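PDB 3M1D: baculoviral IAP repeat-containing protein 2 from Homo sapiens, which is an inhibitor-of-apoptosis protein that is recruited by the signalling adaptor TRAF2, probably through the zinc-binding BIR1 domain described here. Local coordinates for residues Q67-L72 with S77-L82; G37-G42 with K46-C51; E30-R35 with D63-K68. One frame throughout, in Å; residues are numbered along the deposited sequence.

Contact 1 of 3, residues Q67-L72 with S77-L82. With ZN (zinc ion), chain C.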
loop_
_atom_site.group_PDB
_atom_site.type_symbol
_atom_site.label_atom_id
_atom_site.label_comp_id
_atom_site.label_asym_id
_atom_site.label_seq_id
_atom_site.Cartn_x
_atom_site.Cartn_y
_atom_site.Cartn_z
ATOM N N GLN A 67 3.809 8.050 -3.328
ATOM C CA GLN A 67 3.367 9.383 -3.741
ATOM C C GLN A 67 1.872 9.567 -3.592
ATOM O O GLN A 67 1.418 10.607 -3.123
ATOM C CB GLN A 67 3.724 9.674 -5.201
ATOM C CG GLN A 67 5.092 10.273 -5.413
ATOM C CD GLN A 67 5.253 10.848 -6.810
ATOM O OE1 GLN A 67 4.279 10.986 -7.558
ATOM N NE2 GLN A 67 6.482 11.203 -7.162
ATOM N N LYS A 68 1.097 8.587 -4.046
ATOM C CA LYS A 68 -0.350 8.703 -3.913
ATOM C C LYS A 68 -0.691 8.867 -2.437
ATOM O O LYS A 68 -1.518 9.690 -2.067
ATOM C CB LYS A 68 -1.074 7.476 -4.487
ATOM C CG LYS A 68 -1.273 7.532 -5.997
ATOM C CD LYS A 68 -2.367 6.564 -6.440
ATOM C CE LYS A 68 -2.679 6.689 -7.929
ATOM N NZ LYS A 68 -3.780 5.741 -8.337
ATOM N N HIS A 69 -0.019 8.081 -1.610
ATOM C CA HIS A 69 -0.244 8.069 -0.170
ATOM C C HIS A 69 0.051 9.438 0.459
ATOM O O HIS A 69 -0.777 9.980 1.195
ATOM C CB HIS A 69 0.657 7.005 0.450
ATOM C CG HIS A 69 0.223 6.551 1.805
ATOM N ND1 HIS A 69 0.648 5.362 2.357
ATOM C CD2 HIS A 69 -0.602 7.117 2.716
ATOM C CE1 HIS A 69 0.106 5.216 3.551
ATOM N NE2 HIS A 69 -0.659 6.264 3.791
ATOM N N LYS A 70 1.238 9.973 0.181
ATOM C CA LYS A 70 1.665 11.288 0.669
ATOM C C LYS A 70 0.717 12.395 0.245
ATOM O O LYS A 70 0.441 13.306 1.019
ATOM C CB LYS A 70 3.058 11.649 0.125
ATOM C CG LYS A 70 4.224 11.146 0.939
ATOM C CD LYS A 70 5.498 11.069 0.088
ATOM C CE LYS A 70 5.830 12.395 -0.596
ATOM N NZ LYS A 70 7.235 12.429 -1.143
ATOM N N GLN A 71 0.262 12.324 -1.008
ATOM C CA GLN A 71 -0.579 13.348 -1.619
ATOM C C GLN A 71 -1.993 13.349 -1.071
ATOM O O GLN A 71 -2.587 14.408 -0.861
ATOM C CB GLN A 71 -0.666 13.139 -3.139
ATOM C CG GLN A 71 0.464 13.771 -3.932
ATOM C CD GLN A 71 0.592 13.222 -5.347
ATOM O OE1 GLN A 71 1.610 13.441 -6.005
ATOM N NE2 GLN A 71 -0.433 12.505 -5.824
ATOM N N LEU A 72 -2.544 12.161 -0.869
ATOM C CA LEU A 72 -3.950 12.059 -0.513
ATOM C C LEU A 72 -4.171 12.192 0.974
ATOM O O LEU A 72 -5.127 12.850 1.401
ATOM C CB LEU A 72 -4.551 10.748 -1.021
ATOM C CG LEU A 72 -4.588 10.644 -2.544
ATOM C CD1 LEU A 72 -4.676 9.179 -2.969
ATOM C CD2 LEU A 72 -5.755 11.437 -3.094
ATOM N N SER A 77 0.893 9.107 10.091
ATOM C CA SER A 77 2.194 9.053 10.757
ATOM C C SER A 77 3.152 8.112 10.042
ATOM O O SER A 77 4.350 8.376 9.966
ATOM C CB SER A 77 2.055 8.597 12.216
ATOM O OG SER A 77 1.269 9.500 12.957
ATOM N N PHE A 78 2.642 6.992 9.541
ATOM C CA PHE A 78 3.524 6.062 8.860
ATOM C C PHE A 78 4.143 6.713 7.618
ATOM O O PHE A 78 5.365 6.763 7.481
ATOM C CB PHE A 78 2.808 4.769 8.470
ATOM C CG PHE A 78 3.629 3.884 7.579
ATOM C CD1 PHE A 78 4.599 3.048 8.113
ATOM C CD2 PHE A 78 3.461 3.913 6.204
ATOM C CE1 PHE A 78 5.376 2.234 7.293
ATOM C CE2 PHE A 78 4.235 3.104 5.378
ATOM C CZ PHE A 78 5.195 2.268 5.925
ATOM N N ILE A 79 3.304 7.208 6.712
ATOM C CA ILE A 79 3.824 7.803 5.484
ATOM C C ILE A 79 4.770 8.980 5.780
ATOM O O ILE A 79 5.727 9.193 5.040
ATOM C CB ILE A 79 2.710 8.209 4.474
ATOM C CG1 ILE A 79 3.253 8.163 3.038
ATOM C CG2 ILE A 79 2.153 9.591 4.779
ATOM C CD1 ILE A 79 3.770 6.782 2.608
ATOM N N GLN A 80 4.527 9.715 6.869
ATOM C CA GLN A 80 5.406 10.825 7.252
ATOM C C GLN A 80 6.778 10.317 7.685
ATOM O O GLN A 80 7.808 10.896 7.341
ATOM C CB GLN A 80 4.799 11.642 8.393
ATOM C CG GLN A 80 3.671 12.577 8.008
ATOM C CD GLN A 80 3.019 13.210 9.239
ATOM O OE1 GLN A 80 2.099 14.032 9.131
ATOM N NE2 GLN A 80 3.500 12.829 10.414
ATOM N N ASN A 81 6.787 9.232 8.451
ATOM C CA ASN A 81 8.035 8.691 8.964
ATOM C C ASN A 81 8.804 7.909 7.907
ATOM O O ASN A 81 10.031 7.836 7.934
ATOM C CB ASN A 81 7.771 7.824 10.193
ATOM C CG ASN A 81 7.324 8.643 11.392
ATOM O OD1 ASN A 81 7.613 9.839 11.482
ATOM N ND2 ASN A 81 6.613 8.004 12.321
ATOM N N LEU A 82 8.071 7.320 6.974
ATOM C CA LEU A 82 8.684 6.552 5.906
ATOM C C LEU A 82 9.512 7.479 5.026
ATOM O O LEU A 82 10.644 7.168 4.650
ATOM C CB LEU A 82 7.599 5.884 5.063
ATOM C CG LEU A 82 8.121 4.955 3.979
ATOM C CD1 LEU A 82 8.801 3.777 4.642
ATOM C CD2 LEU A 82 6.990 4.503 3.063
HETATM ZN ZN ZN C . -1.501 5.854 5.802
#
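I79 packs over one face of the H69 imidazole, its CB above the ring centre, and this pairing carries most of the contact between helix 65-72 and helix 77-83. The evidence for a CH-pi interaction is direct: I79 CB stands 3.8 Å from the centroid of the H69 ring and only 6° off the ring normal. The rest of the branch follows the ring back toward its root, with I79 CG1 over H69 CG and I79 CD1 3.4 Å from H69 ND1, so the two side chains slide past each other in opposite directions. I79 reaches this position with CG1 swung anti to its backbone N (chi1 -152°).

Other apolar contacts are slight. I79 CG1 also meets K70 CG at 3.8 Å, where the two chains cross at about a right angle; beyond this point the lysine bends and leads away. F78 approaches H69 loosely, its CD2 4.5 Å from H69 CE1.

The polar interactions at the contact belong to the imidazole. H69 NE2 binds the zinc ion at 2.2 Å, beside C49, C52 and C76, while H69 ND1 is hydrogen-bonded to the carbonyl O of A36. The short helical segments run at 120° to each other with axes 9.9 Å apart, with the I79 and H69 side chains packed between them.

Both ring nitrogens are thus engaged in the three-cysteine, one-histidine zinc site of the BIR fold, and I79 packs on a face. Metal bond and carbonyl fix the rotation of the imidazole, and the A36 bond would probably polarise it toward stronger zinc binding.

Contact 2 of 3, residues G37-G42 with K46-C51. With ZN (zinc ion), chain C.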
loop_
_atom_site.group_PDB
_atom_site.type_symbol
_atom_site.label_atom_id
_atom_site.label_comp_id
_atom_site.label_asym_id
_atom_site.label_seq_id
_atom_site.Cartn_x
_atom_site.Cartn_y
_atom_site.Cartn_z
ATOM N N GLY A 37 2.852 0.918 2.956
ATOM C CA GLY A 37 1.954 0.776 4.095
ATOM C C GLY A 37 0.637 0.115 3.755
ATOM O O GLY A 37 -0.240 -0.003 4.606
ATOM N N PHE A 38 0.485 -0.329 2.510
ATOM C CA PHE A 38 -0.810 -0.851 2.081
ATOM C C PHE A 38 -0.916 -2.361 2.178
ATOM O O PHE A 38 -0.007 -3.069 1.779
ATOM C CB PHE A 38 -1.097 -0.415 0.640
ATOM C CG PHE A 38 -1.288 1.068 0.478
ATOM C CD1 PHE A 38 -2.440 1.684 0.941
ATOM C CD2 PHE A 38 -0.324 1.840 -0.150
ATOM C CE1 PHE A 38 -2.633 3.048 0.790
ATOM C CE2 PHE A 38 -0.507 3.207 -0.308
ATOM C CZ PHE A 38 -1.663 3.814 0.165
ATOM N N TYR A 39 -2.036 -2.858 2.692
ATOM C CA TYR A 39 -2.321 -4.285 2.601
ATOM C C TYR A 39 -3.512 -4.497 1.661
ATOM O O TYR A 39 -4.249 -3.557 1.335
ATOM C CB TYR A 39 -2.584 -4.905 3.982
ATOM C CG TYR A 39 -3.807 -4.351 4.693
ATOM C CD1 TYR A 39 -5.083 -4.828 4.402
ATOM C CD2 TYR A 39 -3.684 -3.364 5.659
ATOM C CE1 TYR A 39 -6.208 -4.326 5.048
ATOM C CE2 TYR A 39 -4.801 -2.849 6.312
ATOM C CZ TYR A 39 -6.056 -3.338 6.007
ATOM O OH TYR A 39 -7.162 -2.836 6.645
ATOM N N TYR A 40 -3.694 -5.732 1.222
ATOM C CA TYR A 40 -4.690 -6.014 0.200
ATOM C C TYR A 40 -6.003 -6.330 0.888
ATOM O O TYR A 40 -6.017 -7.130 1.801
ATOM C CB TYR A 40 -4.247 -7.211 -0.646
ATOM C CG TYR A 40 -5.268 -7.633 -1.680
ATOM C CD1 TYR A 40 -6.002 -6.688 -2.392
ATOM C CD2 TYR A 40 -5.484 -8.971 -1.951
ATOM C CE1 TYR A 40 -6.938 -7.072 -3.333
ATOM C CE2 TYR A 40 -6.398 -9.367 -2.897
ATOM C CZ TYR A 40 -7.121 -8.423 -3.584
ATOM O OH TYR A 40 -8.025 -8.834 -4.520
ATOM N N THR A 41 -7.088 -5.700 0.444
ATOM C CA THR A 41 -8.404 -5.887 1.044
ATOM C C THR A 41 -9.088 -7.183 0.630
ATOM O O THR A 41 -10.030 -7.621 1.291
ATOM C CB THR A 41 -9.360 -4.759 0.671
ATOM O OG1 THR A 41 -9.585 -4.772 -0.750
ATOM C CG2 THR A 41 -8.800 -3.402 1.124
ATOM N N GLY A 42 -8.623 -7.784 -0.462
ATOM C CA GLY A 42 -9.231 -9.001 -0.980
ATOM C C GLY A 42 -10.282 -8.680 -2.025
ATOM O O GLY A 42 -10.933 -9.572 -2.564
ATOM N N LYS A 46 -7.934 -3.266 -4.668
ATOM C CA LYS A 46 -8.079 -2.251 -3.632
ATOM C C LYS A 46 -7.240 -2.574 -2.422
ATOM O O LYS A 46 -7.305 -3.673 -1.878
ATOM C CB LYS A 46 -9.546 -2.106 -3.212
ATOM C CG LYS A 46 -9.780 -0.961 -2.233
ATOM C CD LYS A 46 -11.257 -0.692 -2.019
ATOM C CE LYS A 46 -11.940 -1.887 -1.374
ATOM N NZ LYS A 46 -13.373 -1.588 -1.111
ATOM N N VAL A 47 -6.454 -1.599 -1.997
ATOM C CA VAL A 47 -5.554 -1.782 -0.884
ATOM C C VAL A 47 -5.835 -0.696 0.160
ATOM O O VAL A 47 -6.456 0.317 -0.140
ATOM C CB VAL A 47 -4.087 -1.716 -1.365
ATOM C CG1 VAL A 47 -3.834 -2.792 -2.415
ATOM C CG2 VAL A 47 -3.797 -0.342 -1.953
ATOM N N LYS A 48 -5.366 -0.907 1.384
ATOM C CA LYS A 48 -5.705 -0.032 2.489
ATOM C C LYS A 48 -4.459 0.187 3.346
ATOM O O LYS A 48 -3.702 -0.748 3.587
ATOM C CB LYS A 48 -6.841 -0.688 3.291
ATOM C CG LYS A 48 -7.512 0.161 4.363
ATOM C CD LYS A 48 -8.789 -0.551 4.859
ATOM C CE LYS A 48 -9.339 0.050 6.143
ATOM N NZ LYS A 48 -10.226 -0.921 6.870
ATOM N N CYS A 49 -4.221 1.423 3.783
ATOM C CA CYS A 49 -3.079 1.679 4.661
ATOM C C CYS A 49 -3.347 1.136 6.053
ATOM O O CYS A 49 -4.410 1.379 6.632
ATOM C CB CYS A 49 -2.758 3.169 4.753
ATOM S SG CYS A 49 -1.375 3.508 5.877
ATOM N N PHE A 50 -2.388 0.383 6.578
ATOM C CA PHE A 50 -2.503 -0.188 7.910
ATOM C C PHE A 50 -2.524 0.902 8.982
ATOM O O PHE A 50 -3.018 0.682 10.087
ATOM C CB PHE A 50 -1.361 -1.187 8.179
ATOM C CG PHE A 50 -0.044 -0.539 8.544
ATOM C CD1 PHE A 50 0.584 -0.852 9.740
ATOM C CD2 PHE A 50 0.576 0.353 7.683
ATOM C CE1 PHE A 50 1.801 -0.271 10.085
ATOM C CE2 PHE A 50 1.795 0.927 8.008
ATOM C CZ PHE A 50 2.402 0.620 9.224
ATOM N N CYS A 51 -2.006 2.082 8.650
ATOM C CA CYS A 51 -1.903 3.159 9.629
ATOM C C CYS A 51 -3.095 4.105 9.629
ATOM O O CYS A 51 -3.653 4.400 10.682
ATOM C CB CYS A 51 -0.622 3.975 9.425
ATOM S SG CYS A 51 -0.437 5.343 10.609
HETATM ZN ZN ZN C . -1.501 5.854 5.802
HETATM O O HOH W 1 -6.304 -0.106 8.142
#
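Y39 turns its ring back over the neighbouring strand because CG stands between backbone N and carbonyl carbon (chi1 63°), whereas K48 runs out extended with CG anti to N. The two side chains therefore lie side by side on one face of the antiparallel beta hairpin 38-40/47-49, part of the small BIR-domain sheet. K48 CB makes a CH-pi contact 4.2 Å from the Y39 ring centroid, 24° off its normal, and F50 CA sits at the edge of the same ring.

The backbone confirms the register. Y39 and K48 form the hydrogen-bonded pair, with Y39 N to K48 O at 2.8 Å and K48 N to Y39 O at 2.9 Å; F38-C49 and Y40-V47 are the non-hydrogen-bonded pairs on either side. On their face the F38 and V47 side chains cross at about a right angle, F38 CB 3.7 Å from V47 CG2, and C49 SG reaches the zinc ion at 2.4 Å.

At one end G37, which closes the preceding helix in a Schellman motif with positive phi, accepts from F50 N through its carbonyl O, nearly straight. C51 N in turn donates to C49 SG at 3.2 Å, a bond that would probably temper the charge on the thiolate.

At the other end, K46 O is gripped twice by one residue: T41 N donates in the carbonyl plane, while the hydroxyl T41 OG1 donates from 45° above that plane at 2.8 Å.

Contact 3 of 3, residues E30-R35 with D63-K68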
loop_
_atom_site.group_PDB
_atom_site.type_symbol
_atom_site.label_atom_id
_atom_site.label_comp_id
_atom_site.label_asym_id
_atom_site.label_seq_id
_atom_site.Cartn_x
_atom_site.Cartn_y
_atom_site.Cartn_z
ATOM N N GLU A 30 3.472 -5.687 -5.669
ATOM C CA GLU A 30 2.931 -5.930 -4.342
ATOM C C GLU A 30 3.916 -5.481 -3.271
ATOM O O GLU A 30 3.508 -4.975 -2.229
ATOM C CB GLU A 30 2.613 -7.412 -4.161
ATOM C CG GLU A 30 1.418 -7.887 -4.950
ATOM C CD GLU A 30 1.814 -8.644 -6.189
ATOM O OE1 GLU A 30 2.720 -8.171 -6.917
ATOM O OE2 GLU A 30 1.219 -9.720 -6.425
ATOM N N ARG A 31 5.208 -5.662 -3.529
ATOM C CA ARG A 31 6.222 -5.224 -2.584
ATOM C C ARG A 31 6.167 -3.715 -2.397
ATOM O O ARG A 31 6.256 -3.228 -1.277
ATOM C CB ARG A 31 7.619 -5.645 -3.029
ATOM C CG ARG A 31 7.781 -7.145 -3.216
ATOM C CD ARG A 31 9.254 -7.539 -3.213
ATOM N NE ARG A 31 9.539 -8.669 -4.096
ATOM C CZ ARG A 31 9.821 -8.557 -5.393
ATOM N NH1 ARG A 31 9.849 -7.361 -5.973
ATOM N NH2 ARG A 31 10.072 -9.644 -6.115
ATOM N N SER A 32 6.014 -2.976 -3.492
ATOM C CA SER A 32 5.946 -1.523 -3.392
ATOM C C SER A 32 4.690 -1.094 -2.638
ATOM O O SER A 32 4.728 -0.180 -1.824
ATOM C CB SER A 32 6.014 -0.861 -4.769
ATOM O OG SER A 32 4.813 -1.041 -5.492
ATOM N N LEU A 33 3.581 -1.774 -2.894
ATOM C CA LEU A 33 2.355 -1.480 -2.181
ATOM C C LEU A 33 2.548 -1.678 -0.684
ATOM O O LEU A 33 2.250 -0.777 0.108
ATOM C CB LEU A 33 1.209 -2.347 -2.705
ATOM C CG LEU A 33 0.759 -1.892 -4.092
ATOM C CD1 LEU A 33 -0.143 -2.924 -4.741
ATOM C CD2 LEU A 33 0.052 -0.523 -3.993
ATOM N N ALA A 34 3.075 -2.846 -0.309
ATOM C CA ALA A 34 3.268 -3.200 1.093
ATOM C C ALA A 34 4.255 -2.262 1.784
ATOM O O ALA A 34 4.057 -1.874 2.947
ATOM C CB ALA A 34 3.728 -4.662 1.218
ATOM N N ARG A 35 5.314 -1.896 1.069
ATOM C CA ARG A 35 6.292 -0.946 1.585
ATOM C C ARG A 35 5.668 0.422 1.821
ATOM O O ARG A 35 6.077 1.138 2.731
ATOM C CB ARG A 35 7.483 -0.803 0.627
ATOM C CG ARG A 35 8.312 -2.065 0.478
ATOM C CD ARG A 35 9.475 -1.873 -0.496
ATOM N NE ARG A 35 10.102 -3.147 -0.842
ATOM C CZ ARG A 35 11.022 -3.298 -1.791
ATOM N NH1 ARG A 35 11.429 -2.248 -2.495
ATOM N NH2 ARG A 35 11.537 -4.499 -2.037
ATOM N N ASP A 63 2.143 4.171 -11.437
ATOM C CA ASP A 63 1.623 4.764 -10.202
ATOM C C ASP A 63 2.572 4.529 -9.039
ATOM O O ASP A 63 3.071 3.422 -8.842
ATOM C CB ASP A 63 0.262 4.170 -9.848
ATOM C CG ASP A 63 -0.882 4.895 -10.516
ATOM O OD1 ASP A 63 -0.655 5.985 -11.087
ATOM O OD2 ASP A 63 -2.013 4.372 -10.461
ATOM N N SER A 64 2.799 5.566 -8.244
ATOM C CA SER A 64 3.636 5.415 -7.065
ATOM C C SER A 64 2.779 5.323 -5.805
ATOM O O SER A 64 2.122 6.286 -5.442
ATOM C CB SER A 64 4.584 6.595 -6.936
ATOM O OG SER A 64 5.104 6.637 -5.619
ATOM N N PRO A 65 2.776 4.159 -5.143
ATOM C CA PRO A 65 1.957 4.040 -3.932
ATOM C C PRO A 65 2.381 5.037 -2.855
ATOM O O PRO A 65 1.527 5.592 -2.173
ATOM C CB PRO A 65 2.213 2.600 -3.479
ATOM C CG PRO A 65 2.513 1.867 -4.749
ATOM C CD PRO A 65 3.308 2.856 -5.581
ATOM N N ILE A 66 3.680 5.288 -2.724
ATOM C CA ILE A 66 4.148 6.243 -1.727
ATOM C C ILE A 66 3.724 7.671 -2.052
ATOM O O ILE A 66 3.291 8.413 -1.161
ATOM C CB ILE A 66 5.663 6.151 -1.519
ATOM C CG1 ILE A 66 5.988 4.884 -0.739
ATOM C CG2 ILE A 66 6.175 7.387 -0.791
ATOM C CD1 ILE A 66 7.471 4.609 -0.590
ATOM N N GLN A 67 3.809 8.050 -3.328
ATOM C CA GLN A 67 3.367 9.383 -3.741
ATOM C C GLN A 67 1.872 9.567 -3.592
ATOM O O GLN A 67 1.418 10.607 -3.123
ATOM C CB GLN A 67 3.724 9.674 -5.201
ATOM C CG GLN A 67 5.092 10.273 -5.413
ATOM C CD GLN A 67 5.253 10.848 -6.810
ATOM O OE1 GLN A 67 4.279 10.986 -7.558
ATOM N NE2 GLN A 67 6.482 11.203 -7.162
ATOM N N LYS A 68 1.097 8.587 -4.046
ATOM C CA LYS A 68 -0.350 8.703 -3.913
ATOM C C LYS A 68 -0.691 8.867 -2.437
ATOM O O LYS A 68 -1.518 9.690 -2.067
ATOM C CB LYS A 68 -1.074 7.476 -4.487
ATOM C CG LYS A 68 -1.273 7.532 -5.997
ATOM C CD LYS A 68 -2.367 6.564 -6.440
ATOM C CE LYS A 68 -2.679 6.689 -7.929
ATOM N NZ LYS A 68 -3.780 5.741 -8.337
#
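L33 and P65 meet where helix 30-35 faces the first turn of helix 65-72, their CA atoms 5.8 Å apart. From L33 CB, which heads away from P65, the side chain turns back at CG, anti to the carbonyl carbon (chi1 -72°). L33 CG comes within 4.2 Å of P65 CG. At the tip the work is done by one branch: L33 CD2 touches P65 CG at 3.5 Å and P65 CB at 3.8 Å, the leucine crossing the pyrrolidine at about a right angle. The ring is also approached by S32, whose OG lies 3.8 Å from P65 CG; this is van der Waals contact, since the S32 hydroxyl is hydrogen-bonded to the carbonyl O of S29, just before the helix.

The start of the second helix is defined by local bonds. S64 is the N-cap, its OG accepting from Q67 N at 3.0 Å with an N-H...O angle of 163°, which places P65 in the first turn. A salt bridge from K68 NZ to D63 OD2 spans the same turn, the ammonium coming from above the carboxylate plane.

The interface is small and buried, with 162 Å² covered in all. P65 also touches A36, just beyond helix 30-35, and L33 also rests on Y19 and W59. I66 reaches over to L82 and V83 of helix 77-83, while E30 and R31 pack on M16 of helix 9-17.

Contact 3 is buried and held by van der Waals contacts, mainly of L33 and P65; contact 2 is partly buried and the largest, with 584 Å² covered and a network of backbone bonds; contact 1 lies nearer the surface, its centre about 10 Å from that of the chain. Contacts 1 and 3 share helix 65-72, including Q67 and K68, whereas helix 30-35 of contact 3 leads through a short turn into strand 38-40 of contact 2, where F38 N probably bonds to L33 O. Contacts 1 and 2 converge on the zinc ion through H69 and C49, and F78 meets F50 edge-to-face. Contact 2 is nested within the chain loop that contact 3 closes.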